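Putative branched chain amino acid ABC transporter, periplasmic amino acid-binding protein (Brucella ovis, PDB 4XFK) probably binds branched-chain and related small amino acids in the periplasm as the soluble receptor component of an amino-acid ABC transport system. Local coordinates at residues A[211-216]-A[237-242]. The protein carries 1 engineered substitution. Sequence-based numbering, arbitrary orientation.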
# COMPACT_ATOMS: atom_id res chain seq x y z
N ALA A 211 -18.63 -5.20 22.99
CA ALA A 211 -19.34 -4.31 22.09
C ALA A 211 -20.38 -5.06 21.25
O ALA A 211 -21.20 -4.43 20.59
CB ALA A 211 -18.37 -3.56 21.20
N ASN A 212 -20.31 -6.39 21.26
CA ASN A 212 -21.27 -7.23 20.55
C ASN A 212 -21.38 -6.84 19.08
O ASN A 212 -22.45 -6.43 18.60
CB ASN A 212 -22.64 -7.16 21.24
CG ASN A 212 -23.66 -8.08 20.61
OD1 ASN A 212 -23.32 -9.13 20.06
ND2 ASN A 212 -24.93 -7.68 20.66
N VAL A 213 -20.27 -6.96 18.36
CA VAL A 213 -20.21 -6.49 16.98
C VAL A 213 -20.10 -7.63 15.97
O VAL A 213 -19.69 -8.74 16.29
CB VAL A 213 -19.04 -5.51 16.78
CG1 VAL A 213 -19.23 -4.27 17.65
CG2 VAL A 213 -17.70 -6.18 17.08
N ASP A 214 -20.46 -7.32 14.73
CA ASP A 214 -20.35 -8.28 13.64
C ASP A 214 -19.02 -8.13 12.91
O ASP A 214 -18.47 -9.11 12.38
CB ASP A 214 -21.52 -8.06 12.69
CG ASP A 214 -22.85 -7.99 13.43
OD1 ASP A 214 -23.21 -9.01 14.04
OD2 ASP A 214 -23.52 -6.93 13.41
N THR A 215 -18.50 -6.91 12.88
CA THR A 215 -17.32 -6.58 12.09
C THR A 215 -16.37 -5.76 12.93
O THR A 215 -16.80 -4.87 13.66
CB THR A 215 -17.72 -5.75 10.86
OG1 THR A 215 -18.75 -6.44 10.14
CG2 THR A 215 -16.53 -5.53 9.94
N VAL A 216 -15.08 -6.06 12.81
CA VAL A 216 -14.04 -5.25 13.43
C VAL A 216 -13.19 -4.64 12.31
O VAL A 216 -12.44 -5.35 11.64
CB VAL A 216 -13.14 -6.08 14.36
CG1 VAL A 216 -12.07 -5.18 14.98
CG2 VAL A 216 -13.98 -6.77 15.43
N LEU A 237 -13.03 -15.41 19.27
CA LEU A 237 -13.80 -14.25 18.81
C LEU A 237 -14.69 -14.60 17.63
O LEU A 237 -14.24 -15.25 16.68
CB LEU A 237 -12.86 -13.12 18.41
CG LEU A 237 -13.52 -11.83 17.92
CD1 LEU A 237 -14.16 -11.06 19.07
CD2 LEU A 237 -12.51 -10.97 17.17
N LYS A 238 -15.95 -14.18 17.70
CA LYS A 238 -16.92 -14.50 16.66
C LYS A 238 -16.98 -13.46 15.55
O LYS A 238 -17.26 -13.80 14.39
CB LYS A 238 -18.31 -14.71 17.27
CG LYS A 238 -18.38 -15.93 18.17
CD LYS A 238 -19.82 -16.29 18.51
CE LYS A 238 -19.89 -17.57 19.32
NZ LYS A 238 -19.17 -18.69 18.65
N ALA A 239 -16.74 -12.19 15.90
CA ALA A 239 -16.74 -11.11 14.91
C ALA A 239 -15.68 -11.37 13.86
O ALA A 239 -14.65 -12.01 14.13
CB ALA A 239 -16.49 -9.77 15.58
N LYS A 240 -15.91 -10.86 12.66
CA LYS A 240 -14.91 -10.98 11.61
C LYS A 240 -14.22 -9.65 11.38
O LYS A 240 -14.84 -8.59 11.41
CB LYS A 240 -15.55 -11.51 10.32
CG LYS A 240 -16.11 -12.93 10.48
CD LYS A 240 -15.04 -13.92 10.94
CE LYS A 240 -15.64 -15.27 11.35
NZ LYS A 240 -14.57 -16.18 11.88
N PHE A 241 -12.91 -9.71 11.18
CA PHE A 241 -12.13 -8.51 10.88
C PHE A 241 -12.33 -8.08 9.44
O PHE A 241 -12.38 -8.92 8.53
CB PHE A 241 -10.64 -8.76 11.15
CG PHE A 241 -10.29 -8.87 12.61
CD1 PHE A 241 -10.01 -7.74 13.35
CD2 PHE A 241 -10.21 -10.10 13.23
CE1 PHE A 241 -9.68 -7.84 14.70
CE2 PHE A 241 -9.88 -10.20 14.57
CZ PHE A 241 -9.61 -9.07 15.30
N ALA A 242 -12.47 -6.78 9.23
CA ALA A 242 -12.50 -6.19 7.90
C ALA A 242 -11.29 -5.28 7.81
O ALA A 242 -11.18 -4.30 8.54
CB ALA A 242 -13.79 -5.41 7.69
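Val216 is paired in parallel with Phe241, and Thr215 with Lys240, where strands 215-218 and 240-243 begin side by side. Three backbone hydrogen bonds link the two segments: Lys240 N gives to Asp214 O (3.1 Å), Val216 N to Lys240 O (2.9 Å) and Ala242 N to Val216 O (2.8 Å). All are close to straight at hydrogen, between 163° and 168°. Two carbonyls also receive a CA-H...O contact, Lys240 O from Thr215 CA and Val216 O from Phe241 CA.

Apolar packing follows the two faces of the sheet. On one, Val216 and Phe241 lie side by side, and CG1 of Val216, anti to its backbone N (chi1 -180°), meets Phe241 CE1 obliquely at 3.6 Å. The other branch, Val216 CG2, reaches Ala239 CB at 3.9 Å. Helices 223-235 and 202-210 cover this side through Leu228, Met229 and Ile208. On the face of Thr215, its methyl CG2 touches Ala242 CB at 3.5 Å.

The charged ends bond outside the pair: Asp214 OD2 accepts from Arg158 N, and Lys240 NZ donates a hydrogen bond to Glu260 O. Backbone bonds thus set the parallel register of two interior strands in a beta-alpha-beta unit, while Val216, Phe241 and Ala239 seal the face beneath the helices.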